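Local structure of Lmo1499 protein (4IIW) at residues 235-239 against 240-244; 217-220 against 221-225; 192-195 against 196-200; 131-135 against 136-140; 50-53 against 54-58. The protein probably cleaves nascent peptidoglycan strands endolytically as a lytic transglycosylase of the MltG family, terminating their elongation in the cell wall. All coordinates share one frame; numbering follows the deposited sequence.

Each of the five contacts lies within a helix or at its first turn, and they follow the chain in the order 5, 4, 3, 2, 1. Contact 5, in helix 49-58, lies apart, its centre about 48 Å from that of contact 2 and on the opposite side of the chain's centre. Contacts 4 and 3 have centres about 16 Å apart and touch through Leu-133 and Ile-193. Contacts 2 and 1 start the successive helices 219-232 and 239-251, with centres about 17 Å apart, in the part of the fold carrying Glu-232, predicted to be important for catalysis, which lies between them in the chain. Contact 5 is far from it, yet like contact 1 reaches a second subunit.

Contact 1: residues 235-239 against 240-244; sequences ENVDR and KMIAS
A chi1 of -178° turns the Asp-238 carboxylate away from its own N-H and onto the start of helix 239-251, where OD2 accepts from Lys-240 N at 3.1 Å. That makes Asp-238 the N-cap. The N-H meets OD2 from above the carboxylate plane, 43° out of it, and the bond is bent. On the other branch, OD1 lies 3.6 Å from CG of the selenomethionine Met-241, a packing contact. The backbone O of Asp-238 accepts from Met-241 N at 3.3 Å and more weakly from Ile-242 N, while Ala-243 N bonds Arg-239 O at 2.9 Å and carries the helix on. Just before the cap, Val-237 crosses Ile-242 at about a right angle, CG1 touching Ile-242 CD1 at 3.6 Å: the N'-N4 pair of a hydrophobic staple. Both side chains also rest on strand 328-331, and that of Ile-242 comes within about 4 Å of Glu-232, the residue predicted to be important for catalysis. The Asp-238 carboxylate probably interacts favourably with the helix dipole, although Glu-312 brings a like charge close to OD1, which would tend to raise the pKa of one of the pair.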
loop_
_atom_site.group_PDB
_atom_site.type_symbol
_atom_site.label_atom_id
_atom_site.label_comp_id
_atom_site.label_asym_id
_atom_site.label_seq_id
_atom_site.Cartn_x
_atom_site.Cartn_y
_atom_site.Cartn_z
ATOM N N GLU B 235 -2.374 52.057 1.462
ATOM C CA GLU B 235 -3.492 52.305 2.399
ATOM C C GLU B 235 -3.531 53.760 2.924
ATOM O O GLU B 235 -4.361 54.577 2.490
ATOM C CB GLU B 235 -3.512 51.329 3.622
ATOM C CG GLU B 235 -3.002 49.872 3.425
ATOM C CD GLU B 235 -1.515 49.676 3.815
ATOM O OE1 GLU B 235 -1.008 48.538 3.695
ATOM O OE2 GLU B 235 -0.863 50.647 4.266
ATOM N N ASN B 236 -2.593 54.061 3.829
ATOM C CA ASN B 236 -2.524 55.340 4.552
ATOM C C ASN B 236 -2.038 56.592 3.789
ATOM O O ASN B 236 -1.993 57.678 4.370
ATOM C CB ASN B 236 -1.644 55.157 5.807
ATOM C CG ASN B 236 -0.153 54.974 5.468
ATOM O OD1 ASN B 236 0.218 54.715 4.312
ATOM N ND2 ASN B 236 0.704 55.125 6.482
ATOM N N VAL B 237 -1.671 56.460 2.515
ATOM C CA VAL B 237 -1.179 57.621 1.754
ATOM C C VAL B 237 -2.236 58.729 1.621
ATOM O O VAL B 237 -3.455 58.458 1.585
ATOM C CB VAL B 237 -0.643 57.224 0.343
ATOM C CG1 VAL B 237 -0.309 58.463 -0.477
ATOM C CG2 VAL B 237 0.581 56.335 0.479
ATOM N N ASP B 238 -1.747 59.971 1.581
ATOM C CA ASP B 238 -2.595 61.139 1.426
ATOM C C ASP B 238 -2.952 61.266 -0.059
ATOM O O ASP B 238 -2.164 61.735 -0.881
ATOM C CB ASP B 238 -1.893 62.396 1.952
ATOM C CG ASP B 238 -2.764 63.649 1.854
ATOM O OD1 ASP B 238 -2.277 64.743 2.229
ATOM O OD2 ASP B 238 -3.926 63.545 1.398
ATOM N N ARG B 239 -4.160 60.826 -0.375
ATOM C CA ARG B 239 -4.677 60.829 -1.724
ATOM C C ARG B 239 -4.941 62.223 -2.273
ATOM O O ARG B 239 -4.934 62.423 -3.473
ATOM C CB ARG B 239 -5.952 60.001 -1.752
ATOM C CG ARG B 239 -5.717 58.494 -1.543
ATOM C CD ARG B 239 -7.037 57.763 -1.347
ATOM N NE ARG B 239 -7.037 56.383 -1.841
ATOM C CZ ARG B 239 -6.893 55.281 -1.105
ATOM N NH1 ARG B 239 -6.724 55.339 0.222
ATOM N NH2 ARG B 239 -6.930 54.099 -1.718
ATOM N N LYS B 240 -5.180 63.188 -1.404
ATOM C CA LYS B 240 -5.403 64.550 -1.865
ATOM C C LYS B 240 -4.118 65.187 -2.431
ATOM O O LYS B 240 -4.201 66.147 -3.193
ATOM C CB LYS B 240 -6.005 65.410 -0.759
ATOM C CG LYS B 240 -7.402 65.005 -0.406
ATOM C CD LYS B 240 -7.990 65.855 0.704
ATOM C CE LYS B 240 -9.371 65.343 1.097
ATOM N NZ LYS B 240 -9.912 66.053 2.297
HETATM N N MSE B 241 -2.948 64.677 -2.031
HETATM C CA MSE B 241 -1.674 65.145 -2.575
HETATM C C MSE B 241 -1.445 64.447 -3.897
HETATM O O MSE B 241 -1.007 65.062 -4.862
HETATM C CB MSE B 241 -0.487 64.862 -1.645
HETATM C CG MSE B 241 -0.250 65.888 -0.552
HETATM SE SE MSE B 241 0.212 67.632 -1.277
HETATM C CE MSE B 241 0.541 68.519 0.437
ATOM N N ILE B 242 -1.730 63.157 -3.946
ATOM C CA ILE B 242 -1.604 62.435 -5.195
ATOM C C ILE B 242 -2.460 63.136 -6.241
ATOM O O ILE B 242 -2.016 63.378 -7.366
ATOM C CB ILE B 242 -2.052 60.987 -5.065
ATOM C CG1 ILE B 242 -1.065 60.216 -4.188
ATOM C CG2 ILE B 242 -2.142 60.323 -6.439
ATOM C CD1 ILE B 242 -1.527 58.780 -3.849
ATOM N N ALA B 243 -3.682 63.483 -5.864
ATOM C CA ALA B 243 -4.563 64.172 -6.789
ATOM C C ALA B 243 -3.965 65.507 -7.244
ATOM O O ALA B 243 -4.024 65.836 -8.428
ATOM C CB ALA B 243 -5.934 64.380 -6.177
ATOM N N SER B 244 -3.359 66.264 -6.333
ATOM C CA SER B 244 -2.813 67.564 -6.710
ATOM C C SER B 244 -1.696 67.429 -7.724
ATOM O O SER B 244 -1.571 68.263 -8.613
ATOM C CB SER B 244 -2.312 68.343 -5.508
ATOM O OG SER B 244 -1.133 67.777 -4.996
#

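Contact 2: residues 217-220 against 221-225; sequences MSVH and KFLTM
Backbone O of His-220 is gripped twice by Thr-224, by OG1 at 2.8 Å and by N at 3.0 Å, the two donors arriving from opposite faces of the carbonyl plane. The hydroxyl can fold back in this way because OG1 stands beside its own backbone N (chi1 -62°), and the fork satisfies a buried threonine within the helix. Two residues before His-220, Ser-218 is the N-cap: its OG takes the N-H of Lys-221 at 2.9 Å in a nearly straight bond, 168° at the hydrogen, and its carbonyl receives Phe-222 N. Before the cap, the extended selenomethionine Met-217 lies along the first turn, its SE 4.3 Å from Phe-222 CB at the positions of a hydrophobic staple. Val-219 and Leu-223 run side by side in the same direction, CG1 of the former 3.8 Å from CD1 of the latter. The His-220 imidazole leaves the helix into a buried setting, ND1 bonded to Tyr-175 OH and NE2 to Pro-294 O, which fixes the ring's rotation. Helix 219-232 thus begins wedged among its neighbours: Met-217 and Met-225 pack on helix 239-251, Phe-222 and Leu-223 on helix 302-309, and Met-217 and Phe-222 also on Leu-212 of helix 209-215.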
loop_
_atom_site.group_PDB
_atom_site.type_symbol
_atom_site.label_atom_id
_atom_site.label_comp_id
_atom_site.label_asym_id
_atom_site.label_seq_id
_atom_site.Cartn_x
_atom_site.Cartn_y
_atom_site.Cartn_z
HETATM N N MSE B 217 -17.392 69.178 -14.033
HETATM C CA MSE B 217 -16.639 67.964 -14.246
HETATM C C MSE B 217 -17.668 66.883 -14.530
HETATM O O MSE B 217 -18.619 66.711 -13.761
HETATM C CB MSE B 217 -15.842 67.617 -12.993
HETATM C CG MSE B 217 -14.798 66.571 -13.208
HETATM SE SE MSE B 217 -13.763 66.281 -11.605
HETATM C CE MSE B 217 -12.208 65.437 -12.468
ATOM N N SER B 218 -17.497 66.172 -15.640
ATOM C CA SER B 218 -18.426 65.113 -16.011
ATOM C C SER B 218 -18.248 63.969 -15.036
ATOM O O SER B 218 -17.198 63.853 -14.403
ATOM C CB SER B 218 -18.127 64.617 -17.417
ATOM O OG SER B 218 -16.848 63.999 -17.459
ATOM N N VAL B 219 -19.266 63.131 -14.890
ATOM C CA VAL B 219 -19.135 61.968 -14.026
ATOM C C VAL B 219 -17.989 61.107 -14.564
ATOM O O VAL B 219 -17.200 60.540 -13.799
ATOM C CB VAL B 219 -20.433 61.131 -13.949
ATOM C CG1 VAL B 219 -20.178 59.833 -13.203
ATOM C CG2 VAL B 219 -21.587 61.935 -13.273
ATOM N N HIS B 220 -17.856 61.055 -15.884
ATOM C CA HIS B 220 -16.834 60.218 -16.497
ATOM C C HIS B 220 -15.407 60.670 -16.184
ATOM O O HIS B 220 -14.559 59.838 -15.851
ATOM C CB HIS B 220 -17.065 60.115 -17.999
ATOM C CG HIS B 220 -16.256 59.044 -18.660
ATOM N ND1 HIS B 220 -16.476 57.700 -18.431
ATOM C CD2 HIS B 220 -15.257 59.115 -19.572
ATOM C CE1 HIS B 220 -15.635 56.990 -19.161
ATOM N NE2 HIS B 220 -14.896 57.824 -19.874
ATOM N N LYS B 221 -15.118 61.966 -16.296
ATOM C CA LYS B 221 -13.757 62.436 -15.939
ATOM C C LYS B 221 -13.542 62.290 -14.436
ATOM O O LYS B 221 -12.461 61.957 -13.986
ATOM C CB LYS B 221 -13.466 63.867 -16.441
ATOM C CG LYS B 221 -13.316 63.908 -17.968
ATOM C CD LYS B 221 -12.894 65.252 -18.507
ATOM C CE LYS B 221 -12.636 65.151 -20.013
ATOM N NZ LYS B 221 -12.346 66.474 -20.663
ATOM N N PHE B 222 -14.597 62.502 -13.673
ATOM C CA PHE B 222 -14.559 62.325 -12.227
ATOM C C PHE B 222 -14.112 60.927 -11.842
ATOM O O PHE B 222 -13.200 60.761 -11.052
ATOM C CB PHE B 222 -15.949 62.595 -11.648
ATOM C CG PHE B 222 -16.101 62.226 -10.198
ATOM C CD1 PHE B 222 -15.241 62.735 -9.242
ATOM C CD2 PHE B 222 -17.176 61.443 -9.783
ATOM C CE1 PHE B 222 -15.406 62.429 -7.900
ATOM C CE2 PHE B 222 -17.357 61.140 -8.449
ATOM C CZ PHE B 222 -16.465 61.633 -7.500
ATOM N N LEU B 223 -14.758 59.924 -12.412
ATOM C CA LEU B 223 -14.409 58.547 -12.095
ATOM C C LEU B 223 -13.061 58.159 -12.671
ATOM O O LEU B 223 -12.400 57.266 -12.139
ATOM C CB LEU B 223 -15.506 57.578 -12.554
ATOM C CG LEU B 223 -16.845 57.804 -11.839
ATOM C CD1 LEU B 223 -17.923 56.920 -12.438
ATOM C CD2 LEU B 223 -16.680 57.541 -10.359
ATOM N N THR B 224 -12.631 58.835 -13.734
ATOM C CA THR B 224 -11.328 58.547 -14.313
ATOM C C THR B 224 -10.226 58.966 -13.328
ATOM O O THR B 224 -9.330 58.152 -12.981
ATOM C CB THR B 224 -11.162 59.234 -15.656
ATOM O OG1 THR B 224 -12.149 58.721 -16.565
ATOM C CG2 THR B 224 -9.774 58.977 -16.219
HETATM N N MSE B 225 -10.287 60.220 -12.864
HETATM C CA MSE B 225 -9.316 60.695 -11.861
HETATM C C MSE B 225 -9.334 59.855 -10.646
HETATM O O MSE B 225 -8.292 59.499 -10.124
HETATM C CB MSE B 225 -9.588 62.117 -11.377
HETATM C CG MSE B 225 -8.596 63.093 -11.842
HETATM SE SE MSE B 225 -6.792 62.763 -11.177
HETATM C CE MSE B 225 -6.087 64.235 -12.219
#

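Contact 3: residues 192-195 against 196-200; sequences QIIT and EMVKA
Ile-193 and the selenomethionine Met-197 lie side by side and point the same way, with Ile-193 CG2 3.6 Å from Met-197 CE. The fit depends on the methionine chain: CG sits beside the backbone N (chi1 -59°), and everything beyond it is extended, so the terminal methyl reaches back along the helix to the isoleucine one turn earlier. On the way CG passes 3.5 Å from Ile-193 O. A looser apolar pair follows, Ile-194 CG2 and Val-198 CG2 at 4.4 Å, where the valine methyl also leans over Ile-194 O. These apolar i to i+4 pairs form the buried face of helix 190-204, which splits between two neighbours: Ile-193 and Met-197 pack on helix 119-129, Ile-194 and Val-198 on helix 145-154. The helix is amphipathic, with exposed Gln-192 and the Glu-196/Lys-199 pair on its polar side. The backbone beneath is regular, Val-198 N bonding Ile-194 O at 3.0 Å and Lys-199 N bonding Thr-195 O at 2.9 Å. Thr-195 turns OG1 back to the carbonyl of Glu-191 in the preceding turn, while its side chain packs on Phe-147 and Met-151. A chi1 of -69° sets Glu-196 CG 3.6 Å from Gln-192 O, and a bend at chi2 turns the carboxylate towards Lys-199, itself bent at chi3. Their ends join in an i to i+3 salt bridge, Lys-199 NZ to Glu-196 OE2 at 3.0 Å, whose hydrogen bond is weak.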
loop_
_atom_site.group_PDB
_atom_site.type_symbol
_atom_site.label_atom_id
_atom_site.label_comp_id
_atom_site.label_asym_id
_atom_site.label_seq_id
_atom_site.Cartn_x
_atom_site.Cartn_y
_atom_site.Cartn_z
ATOM N N GLN B 192 -28.790 41.361 -13.924
ATOM C CA GLN B 192 -29.372 41.830 -12.658
ATOM C C GLN B 192 -28.290 42.297 -11.719
ATOM O O GLN B 192 -28.409 43.346 -11.102
ATOM C CB GLN B 192 -30.199 40.738 -11.953
ATOM C CG GLN B 192 -30.712 41.196 -10.581
ATOM C CD GLN B 192 -31.670 40.229 -9.849
ATOM O OE1 GLN B 192 -32.013 40.500 -8.693
ATOM N NE2 GLN B 192 -32.086 39.114 -10.494
ATOM N N ILE B 193 -27.230 41.499 -11.615
ATOM C CA ILE B 193 -26.131 41.791 -10.715
ATOM C C ILE B 193 -25.408 43.074 -11.095
ATOM O O ILE B 193 -25.207 43.976 -10.258
ATOM C CB ILE B 193 -25.131 40.648 -10.717
ATOM C CG1 ILE B 193 -25.801 39.378 -10.169
ATOM C CG2 ILE B 193 -23.896 41.015 -9.894
ATOM C CD1 ILE B 193 -24.937 38.117 -10.237
ATOM N N ILE B 194 -25.013 43.162 -12.358
ATOM C CA ILE B 194 -24.314 44.340 -12.838
ATOM C C ILE B 194 -25.198 45.573 -12.611
ATOM O O ILE B 194 -24.726 46.607 -12.159
ATOM C CB ILE B 194 -23.915 44.176 -14.318
ATOM C CG1 ILE B 194 -22.937 43.005 -14.449
ATOM C CG2 ILE B 194 -23.266 45.442 -14.858
ATOM C CD1 ILE B 194 -22.834 42.449 -15.856
ATOM N N THR B 195 -26.494 45.449 -12.878
ATOM C CA THR B 195 -27.387 46.583 -12.692
ATOM C C THR B 195 -27.330 47.076 -11.257
ATOM O O THR B 195 -27.300 48.277 -11.037
ATOM C CB THR B 195 -28.842 46.270 -13.100
ATOM O OG1 THR B 195 -28.882 45.956 -14.492
ATOM C CG2 THR B 195 -29.798 47.475 -12.819
ATOM N N GLU B 196 -27.301 46.182 -10.280
ATOM C CA GLU B 196 -27.259 46.639 -8.888
ATOM C C GLU B 196 -25.987 47.420 -8.569
ATOM O O GLU B 196 -26.009 48.348 -7.769
ATOM C CB GLU B 196 -27.423 45.485 -7.901
ATOM C CG GLU B 196 -28.808 44.898 -7.917
ATOM C CD GLU B 196 -29.860 45.895 -7.459
ATOM O OE1 GLU B 196 -29.793 46.356 -6.294
ATOM O OE2 GLU B 196 -30.769 46.192 -8.259
HETATM N N MSE B 197 -24.890 47.061 -9.208
HETATM C CA MSE B 197 -23.633 47.748 -8.980
HETATM C C MSE B 197 -23.665 49.116 -9.645
HETATM O O MSE B 197 -23.131 50.095 -9.087
HETATM C CB MSE B 197 -22.474 46.923 -9.500
HETATM C CG MSE B 197 -22.378 45.548 -8.843
HETATM SE SE MSE B 197 -20.896 44.482 -9.558
HETATM C CE MSE B 197 -21.191 42.877 -8.523
ATOM N N VAL B 198 -24.287 49.206 -10.818
ATOM C CA VAL B 198 -24.392 50.496 -11.493
ATOM C C VAL B 198 -25.321 51.426 -10.681
ATOM O O VAL B 198 -25.062 52.619 -10.545
ATOM C CB VAL B 198 -24.856 50.362 -12.962
ATOM C CG1 VAL B 198 -25.135 51.721 -13.549
ATOM C CG2 VAL B 198 -23.794 49.641 -13.788
ATOM N N LYS B 199 -26.375 50.855 -10.113
ATOM C CA LYS B 199 -27.294 51.607 -9.274
ATOM C C LYS B 199 -26.591 52.113 -8.023
ATOM O O LYS B 199 -26.831 53.235 -7.590
ATOM C CB LYS B 199 -28.512 50.747 -8.911
ATOM C CG LYS B 199 -29.298 51.242 -7.717
ATOM C CD LYS B 199 -30.703 50.724 -7.694
ATOM C CE LYS B 199 -30.799 49.235 -7.805
ATOM N NZ LYS B 199 -32.228 48.805 -7.832
ATOM N N ALA B 200 -25.734 51.294 -7.431
ATOM C CA ALA B 200 -25.009 51.732 -6.239
ATOM C C ALA B 200 -24.151 52.963 -6.578
ATOM O O ALA B 200 -24.076 53.910 -5.792
ATOM C CB ALA B 200 -24.147 50.612 -5.681
#

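Contact 4: residues 131-135 against 136-140; sequences PKLKK and ADVLK
Val-138 closes down on the first turn of helix 135-143, where Lys-134 occupies the N-cap position and offers its backbone O to that turn; buried against helix 119-129, the valine marks the packed side of this helix start. A chi1 of 173° puts its CG1 opposite the backbone N and leaves CG2 beside that N, 3.3 Å from Lys-134 O. The same carbonyl accepts Val-138 N at 3.2 Å, the donor nearly in line with the C=O bond, together with a weak bond from Asp-137 N. Leu-139 N repeats the pattern on Lys-135 O at 3.0 Å. Ahead of the cap, Leu-133 CB approaches Val-138 CG2 at 4.3 Å, a loose hydrophobic staple; both residues rest on helix 119-129, against Ile-126 and Ala-123 respectively, and Leu-139 adds to that packing. Lys-135 is stretched out, with NZ bridged to both Asp-120 and Asp-124 of helix 119-129, so the two successive helices are tied by charge as well as by apolar packing. The other side, with Lys-134, Ala-136 and Asp-137, is exposed to solvent. There Lys-134 bends at chi2 and chi4, and its NZ stays 6.9 Å from Asp-137 OD2, too far for a salt bridge. What links these two residues instead is a water that accepts from Lys-134 N at 3.0 Å and donates to Asp-137 OD2, at a short and imprecise 2.5 Å.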
loop_
_atom_site.group_PDB
_atom_site.type_symbol
_atom_site.label_atom_id
_atom_site.label_comp_id
_atom_site.label_asym_id
_atom_site.label_seq_id
_atom_site.Cartn_x
_atom_site.Cartn_y
_atom_site.Cartn_z
ATOM N N PRO B 131 -22.011 30.450 -9.223
ATOM C CA PRO B 131 -21.271 29.460 -10.038
ATOM C C PRO B 131 -21.945 29.006 -11.334
ATOM O O PRO B 131 -21.251 28.633 -12.267
ATOM C CB PRO B 131 -21.092 28.277 -9.086
ATOM C CG PRO B 131 -22.232 28.380 -8.146
ATOM C CD PRO B 131 -22.511 29.864 -7.970
ATOM N N LYS B 132 -23.270 29.031 -11.404
ATOM C CA LYS B 132 -23.946 28.646 -12.647
ATOM C C LYS B 132 -23.562 29.588 -13.802
ATOM O O LYS B 132 -23.705 29.232 -14.969
ATOM C CB LYS B 132 -25.477 28.544 -12.454
ATOM C CG LYS B 132 -25.910 27.279 -11.640
ATOM C CD LYS B 132 -27.412 27.223 -11.325
ATOM C CE LYS B 132 -28.294 26.893 -12.535
ATOM N NZ LYS B 132 -28.256 25.452 -12.940
ATOM N N LEU B 133 -23.055 30.777 -13.469
ATOM C CA LEU B 133 -22.603 31.738 -14.479
ATOM C C LEU B 133 -21.146 31.491 -14.904
ATOM O O LEU B 133 -20.299 31.105 -14.096
ATOM C CB LEU B 133 -22.753 33.176 -13.974
ATOM C CG LEU B 133 -24.164 33.757 -13.788
ATOM C CD1 LEU B 133 -24.034 35.159 -13.186
ATOM C CD2 LEU B 133 -24.951 33.818 -15.094
ATOM N N LYS B 134 -20.880 31.719 -16.187
ATOM C CA LYS B 134 -19.559 31.543 -16.786
ATOM C C LYS B 134 -18.870 32.894 -17.002
ATOM O O LYS B 134 -19.515 33.877 -17.384
ATOM C CB LYS B 134 -19.675 30.786 -18.108
ATOM C CG LYS B 134 -19.665 29.277 -17.954
ATOM C CD LYS B 134 -20.873 28.693 -17.225
ATOM C CE LYS B 134 -20.576 27.253 -16.759
ATOM N NZ LYS B 134 -19.908 26.426 -17.813
ATOM N N LYS B 135 -17.558 32.935 -16.775
ATOM C CA LYS B 135 -16.807 34.186 -16.895
ATOM C C LYS B 135 -16.933 34.858 -18.264
ATOM O O LYS B 135 -17.153 36.061 -18.340
ATOM C CB LYS B 135 -15.326 33.995 -16.548
ATOM C CG LYS B 135 -14.570 35.330 -16.432
ATOM C CD LYS B 135 -13.148 35.183 -15.915
ATOM C CE LYS B 135 -12.510 36.554 -15.782
ATOM N NZ LYS B 135 -11.175 36.552 -15.132
ATOM N N ALA B 136 -16.799 34.087 -19.334
ATOM C CA ALA B 136 -16.879 34.636 -20.690
ATOM C C ALA B 136 -18.197 35.383 -20.962
ATOM O O ALA B 136 -18.192 36.410 -21.630
ATOM C CB ALA B 136 -16.662 33.520 -21.733
ATOM N N ASP B 137 -19.309 34.865 -20.433
ATOM C CA ASP B 137 -20.641 35.469 -20.631
ATOM C C ASP B 137 -20.819 36.756 -19.843
ATOM O O ASP B 137 -21.422 37.716 -20.336
ATOM C CB ASP B 137 -21.730 34.508 -20.192
ATOM C CG ASP B 137 -21.693 33.209 -20.935
ATOM O OD1 ASP B 137 -20.925 33.096 -21.928
ATOM O OD2 ASP B 137 -22.436 32.290 -20.519
ATOM N N VAL B 138 -20.331 36.746 -18.603
ATOM C CA VAL B 138 -20.391 37.897 -17.736
ATOM C C VAL B 138 -19.598 39.029 -18.354
ATOM O O VAL B 138 -20.017 40.174 -18.291
ATOM C CB VAL B 138 -19.827 37.574 -16.333
ATOM C CG1 VAL B 138 -19.738 38.835 -15.457
ATOM C CG2 VAL B 138 -20.670 36.498 -15.667
ATOM N N LEU B 139 -18.445 38.719 -18.944
ATOM C CA LEU B 139 -17.650 39.751 -19.621
ATOM C C LEU B 139 -18.396 40.266 -20.848
ATOM O O LEU B 139 -18.405 41.465 -21.122
ATOM C CB LEU B 139 -16.263 39.241 -20.026
ATOM C CG LEU B 139 -15.196 39.154 -18.928
ATOM C CD1 LEU B 139 -13.907 38.669 -19.547
ATOM C CD2 LEU B 139 -14.965 40.502 -18.201
ATOM N N LYS B 140 -19.010 39.360 -21.595
ATOM C CA LYS B 140 -19.777 39.768 -22.759
ATOM C C LYS B 140 -20.949 40.683 -22.364
ATOM O O LYS B 140 -21.194 41.682 -23.018
ATOM C CB LYS B 140 -20.310 38.558 -23.513
ATOM C CG LYS B 140 -21.058 38.951 -24.771
ATOM C CD LYS B 140 -21.472 37.739 -25.605
ATOM C CE LYS B 140 -22.121 38.198 -26.907
ATOM N NZ LYS B 140 -22.574 37.073 -27.745
HETATM O O HOH W 1 -23.088 32.338 -18.058
#

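Contact 5: residues 50-53 against 54-58; sequences SDIS and TILED
The backbone of 50-58 is regular alpha helix, each N-H from Thr-54 to Glu-57 bonding the carbonyl four residues back, as Leu-56 N does with Ile-52 O at 3.0 Å. Thr-54 leans back over the preceding turn. Its OG1, set beside the backbone N (chi1 -57°), stands 3.0 Å from Ser-50 O and is also hydrogen-bonded to Thr-54 OG1 of the second subunit; which acceptor takes its proton is left open. On the apolar side, Ile-52 CG2 and Leu-56 CD1 meet loosely at 4.3 Å. Leu-56 keeps closer to the backbone oxygen of Ile-52 than to its side chain, with CG 3.4 Å from Ile-52 O. Ile-55 behaves likewise towards the previous turn: its CG1 comes within 3.4 Å of Asp-51 O and CD1 within 3.6 Å of that same oxygen, so both carbons of the ethyl branch rest against it. The polar ends find their partners elsewhere. Ser-53 OG bonds Ser-69 OG and Ile-49 O, Asp-51 OD2 takes Ser-48 N near the start of the helix, and Glu-57 OE1 accepts from Ala-65 N as well as from Ser-50 OG of the second subunit. Ile-52 and Leu-56 meanwhile pack on Met-100 of helix 93-102, and Ile-52 and Ile-55 on Ile-43 of strand 39-43. This amphipathic helix, its polar face meeting its counterpart in a subunit interface, belongs to a strand-helix-helix-strand unit with antiparallel strands 39-43 and 83-87, consistent with the LysM-like domain of MltG relatives.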
loop_
_atom_site.group_PDB
_atom_site.type_symbol
_atom_site.label_atom_id
_atom_site.label_comp_id
_atom_site.label_asym_id
_atom_site.label_seq_id
_atom_site.Cartn_x
_atom_site.Cartn_y
_atom_site.Cartn_z
ATOM N N SER B 50 1.734 16.289 -5.341
ATOM C CA SER B 50 2.545 16.491 -4.147
ATOM C C SER B 50 2.200 17.842 -3.547
ATOM O O SER B 50 2.031 17.963 -2.338
ATOM C CB SER B 50 4.032 16.374 -4.468
ATOM O OG SER B 50 4.365 15.018 -4.762
ATOM N N ASP B 51 2.071 18.857 -4.393
ATOM C CA ASP B 51 1.694 20.166 -3.899
ATOM C C ASP B 51 0.450 20.096 -3.027
ATOM O O ASP B 51 0.456 20.598 -1.911
ATOM C CB ASP B 51 1.455 21.135 -5.050
ATOM C CG ASP B 51 2.727 21.554 -5.718
ATOM O OD1 ASP B 51 3.751 21.573 -5.012
ATOM O OD2 ASP B 51 2.704 21.880 -6.929
ATOM N N ILE B 52 -0.592 19.438 -3.538
ATOM C CA ILE B 52 -1.869 19.318 -2.828
ATOM C C ILE B 52 -1.764 18.544 -1.522
ATOM O O ILE B 52 -2.283 18.971 -0.482
ATOM C CB ILE B 52 -2.922 18.637 -3.720
ATOM C CG1 ILE B 52 -3.264 19.529 -4.923
ATOM C CG2 ILE B 52 -4.193 18.343 -2.945
ATOM C CD1 ILE B 52 -4.047 18.830 -6.006
ATOM N N SER B 53 -1.108 17.395 -1.584
ATOM C CA SER B 53 -0.910 16.560 -0.408
ATOM C C SER B 53 -0.256 17.344 0.729
ATOM O O SER B 53 -0.690 17.290 1.875
ATOM C CB SER B 53 -0.006 15.368 -0.763
ATOM O OG SER B 53 -0.572 14.589 -1.804
ATOM N N THR B 54 0.787 18.085 0.391
ATOM C CA THR B 54 1.563 18.818 1.373
ATOM C C THR B 54 0.788 19.985 1.969
ATOM O O THR B 54 0.948 20.289 3.165
ATOM C CB THR B 54 2.886 19.256 0.741
ATOM O OG1 THR B 54 3.541 18.083 0.266
ATOM C CG2 THR B 54 3.790 19.970 1.731
ATOM N N ILE B 55 -0.060 20.638 1.171
ATOM C CA ILE B 55 -0.906 21.703 1.722
ATOM C C ILE B 55 -1.898 21.083 2.728
ATOM O O ILE B 55 -2.115 21.651 3.796
ATOM C CB ILE B 55 -1.647 22.490 0.645
ATOM C CG1 ILE B 55 -0.660 23.295 -0.202
ATOM C CG2 ILE B 55 -2.611 23.473 1.275
ATOM C CD1 ILE B 55 -1.254 23.707 -1.522
ATOM N N LEU B 56 -2.484 19.923 2.401
ATOM C CA LEU B 56 -3.398 19.259 3.322
ATOM C C LEU B 56 -2.710 18.927 4.655
ATOM O O LEU B 56 -3.288 19.114 5.742
ATOM C CB LEU B 56 -3.979 17.982 2.706
ATOM C CG LEU B 56 -4.953 18.175 1.526
ATOM C CD1 LEU B 56 -5.349 16.821 0.883
ATOM C CD2 LEU B 56 -6.209 18.948 1.957
ATOM N N GLU B 57 -1.477 18.437 4.574
ATOM C CA GLU B 57 -0.716 18.070 5.774
ATOM C C GLU B 57 -0.378 19.350 6.551
ATOM O O GLU B 57 -0.554 19.408 7.775
ATOM C CB GLU B 57 0.551 17.268 5.409
ATOM C CG GLU B 57 1.327 16.701 6.617
ATOM C CD GLU B 57 2.686 16.082 6.219
ATOM O OE1 GLU B 57 2.767 15.320 5.220
ATOM O OE2 GLU B 57 3.679 16.369 6.915
ATOM N N ASP B 58 0.105 20.367 5.840
ATOM C CA ASP B 58 0.412 21.659 6.480
ATOM C C ASP B 58 -0.789 22.165 7.264
ATOM O O ASP B 58 -0.649 22.608 8.392
ATOM C CB ASP B 58 0.785 22.764 5.452
ATOM C CG ASP B 58 2.162 22.565 4.809
ATOM O OD1 ASP B 58 2.970 21.728 5.294
ATOM O OD2 ASP B 58 2.429 23.272 3.802
#